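PDB 4N1Y: estrogen receptor, which probably regulates transcription as a constitutively active nuclear receptor of the steroid hormone receptor family in the Pacific oyster. Local coordinates for residues 24-29 and 102-107. Residues are numbered along the deposited sequence; the frame is centred on the assembly and turned at random.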
loop_
_atom_site.group_PDB
_atom_site.type_symbol
_atom_site.label_atom_id
_atom_site.label_comp_id
_atom_site.label_asym_id
_atom_site.label_seq_id
_atom_site.Cartn_x
_atom_site.Cartn_y
_atom_site.Cartn_z
ATOM N N SER B 24 -25.463 2.500 -12.859
ATOM C CA SER B 24 -25.191 1.075 -13.011
ATOM C C SER B 24 -26.283 0.440 -13.859
ATOM O O SER B 24 -26.071 -0.614 -14.460
ATOM C CB SER B 24 -25.088 0.358 -11.658
ATOM O OG SER B 24 -26.297 0.430 -10.925
ATOM N N HIS B 25 -27.438 1.104 -13.922
ATOM C CA HIS B 25 -28.649 0.503 -14.488
ATOM C C HIS B 25 -28.875 -0.924 -13.990
ATOM O O HIS B 25 -29.303 -1.810 -14.734
ATOM C CB HIS B 25 -28.600 0.561 -16.013
ATOM C CG HIS B 25 -28.586 1.956 -16.552
ATOM N ND1 HIS B 25 -27.424 2.624 -16.876
ATOM C CD2 HIS B 25 -29.603 2.798 -16.851
ATOM C CE1 HIS B 25 -27.726 3.829 -17.328
ATOM N NE2 HIS B 25 -29.041 3.957 -17.328
ATOM N N HIS B 26 -28.580 -1.136 -12.715
ATOM C CA HIS B 26 -28.803 -2.427 -12.106
ATOM C C HIS B 26 -30.299 -2.686 -12.041
ATOM O O HIS B 26 -31.083 -1.770 -11.786
ATOM C CB HIS B 26 -28.202 -2.488 -10.707
ATOM C CG HIS B 26 -28.469 -3.777 -9.997
ATOM N ND1 HIS B 26 -27.654 -4.882 -10.130
ATOM C CD2 HIS B 26 -29.486 -4.159 -9.188
ATOM C CE1 HIS B 26 -28.138 -5.875 -9.409
ATOM N NE2 HIS B 26 -29.253 -5.464 -8.830
ATOM N N ASN B 27 -30.695 -3.934 -12.258
ATOM C CA ASN B 27 -32.109 -4.284 -12.205
ATOM C C ASN B 27 -32.465 -4.694 -10.786
ATOM O O ASN B 27 -32.179 -5.813 -10.352
ATOM C CB ASN B 27 -32.443 -5.411 -13.191
ATOM C CG ASN B 27 -33.915 -5.831 -13.134
ATOM O OD1 ASN B 27 -34.783 -5.055 -12.732
ATOM N ND2 ASN B 27 -34.195 -7.067 -13.544
ATOM N N HIS B 28 -33.077 -3.765 -10.060
ATOM C CA HIS B 28 -33.447 -4.001 -8.674
ATOM C C HIS B 28 -34.713 -4.855 -8.614
ATOM O O HIS B 28 -35.153 -5.266 -7.540
ATOM C CB HIS B 28 -33.657 -2.673 -7.948
ATOM C CG HIS B 28 -32.419 -1.841 -7.842
ATOM N ND1 HIS B 28 -31.425 -2.097 -6.922
ATOM C CD2 HIS B 28 -32.016 -0.750 -8.536
ATOM C CE1 HIS B 28 -30.462 -1.202 -7.056
ATOM N NE2 HIS B 28 -30.797 -0.373 -8.029
ATOM N N GLY B 29 -35.294 -5.123 -9.778
ATOM C CA GLY B 29 -36.481 -5.943 -9.847
ATOM C C GLY B 29 -36.183 -7.386 -9.514
ATOM O O GLY B 29 -37.081 -8.126 -9.121
ATOM N N PRO B 102 -24.755 5.970 -8.420
ATOM C CA PRO B 102 -25.934 6.481 -7.714
ATOM C C PRO B 102 -27.022 5.403 -7.723
ATOM O O PRO B 102 -27.804 5.225 -6.786
ATOM C CB PRO B 102 -26.353 7.698 -8.549
ATOM C CG PRO B 102 -25.158 8.071 -9.339
ATOM C CD PRO B 102 -24.358 6.827 -9.550
ATOM N N ASP B 103 -26.987 4.648 -8.816
ATOM C CA ASP B 103 -27.883 3.553 -9.147
ATOM C C ASP B 103 -27.663 2.310 -8.276
ATOM O O ASP B 103 -28.444 1.364 -8.331
ATOM C CB ASP B 103 -27.611 3.208 -10.618
ATOM C CG ASP B 103 -28.807 2.707 -11.350
ATOM O OD1 ASP B 103 -29.647 2.017 -10.742
ATOM O OD2 ASP B 103 -28.901 3.016 -12.557
ATOM N N LEU B 104 -26.611 2.324 -7.458
ATOM C CA LEU B 104 -26.176 1.101 -6.805
ATOM C C LEU B 104 -25.412 1.337 -5.502
ATOM O O LEU B 104 -24.177 1.253 -5.478
ATOM C CB LEU B 104 -25.306 0.294 -7.766
ATOM C CG LEU B 104 -25.024 -1.135 -7.334
ATOM C CD1 LEU B 104 -26.373 -1.812 -7.183
ATOM C CD2 LEU B 104 -24.165 -1.846 -8.363
ATOM N N VAL B 105 -26.132 1.631 -4.424
ATOM C CA VAL B 105 -25.498 1.784 -3.116
ATOM C C VAL B 105 -25.631 0.509 -2.283
ATOM O O VAL B 105 -26.735 0.089 -1.953
ATOM C CB VAL B 105 -26.116 2.946 -2.347
ATOM C CG1 VAL B 105 -25.402 3.140 -1.024
ATOM C CG2 VAL B 105 -26.046 4.207 -3.184
ATOM N N LEU B 106 -24.499 -0.081 -1.920
ATOM C CA LEU B 106 -24.466 -1.350 -1.196
ATOM C C LEU B 106 -23.923 -1.220 0.227
ATOM O O LEU B 106 -22.835 -0.683 0.453
ATOM C CB LEU B 106 -23.623 -2.366 -1.960
ATOM C CG LEU B 106 -24.007 -2.642 -3.407
ATOM C CD1 LEU B 106 -23.126 -3.744 -3.954
ATOM C CD2 LEU B 106 -25.468 -3.030 -3.488
ATOM N N ASP B 107 -24.686 -1.716 1.188
ATOM C CA ASP B 107 -24.251 -1.699 2.577
ATOM C C ASP B 107 -23.636 -3.060 2.963
ATOM O O ASP B 107 -23.681 -4.009 2.167
ATOM C CB ASP B 107 -25.450 -1.334 3.468
ATOM C CG ASP B 107 -25.058 -0.979 4.891
ATOM O OD1 ASP B 107 -23.895 -1.225 5.282
ATOM O OD2 ASP B 107 -25.922 -0.407 5.601
#
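D103 swings CG away from its backbone N, short of fully anti (chi1 -148°), and so brings its carboxylate to the loop; S24 holds OG in the crowded position between its backbone N and carbonyl carbon, turned toward D103 and L104, while H28 sets CG beside its own N, anti to the carbonyl carbon (chi1 -64°), and so brings the NE2 edge of its imidazole to the carbonyl O of D103. Two hydrogen bonds join the segments. NE2 of H28 donates to the carbonyl O of D103 at 2.9 Å, nearly along the C=O axis; histidine suits the place because its NE2-H points outward in the ring plane, along the line of the carbonyl. In return, OD2 of D103 takes the backbone N of H25 at 2.8 Å, from above the carboxylate plane and with a bent N-H angle of 131°. Small enough to lie against D103 CB and L104 CB, S24 also accepts the N of H26 at OG, closing an ST turn that shapes the loop. L104, its CG anti to N, lays CD1 over one face of the H26 ring, 4.0 Å from CG, and its side chain also touches L41 of helix 34-56. ND1 of the buried H26 is hydrogen-bonded to S40 OG, and the ring meets H28 CG at its edge. An alanine at D103 would remove the acceptor of the H25 amide and would probably loosen the loop here. The loop before helix 34-56 is thus tied to the chain leading into strand 104-107, which pairs with strand 97-99; the nearby acid E23 would probably raise the pKa of D103, while the H25 ring, close but not in contact, may ease that charge if protonated.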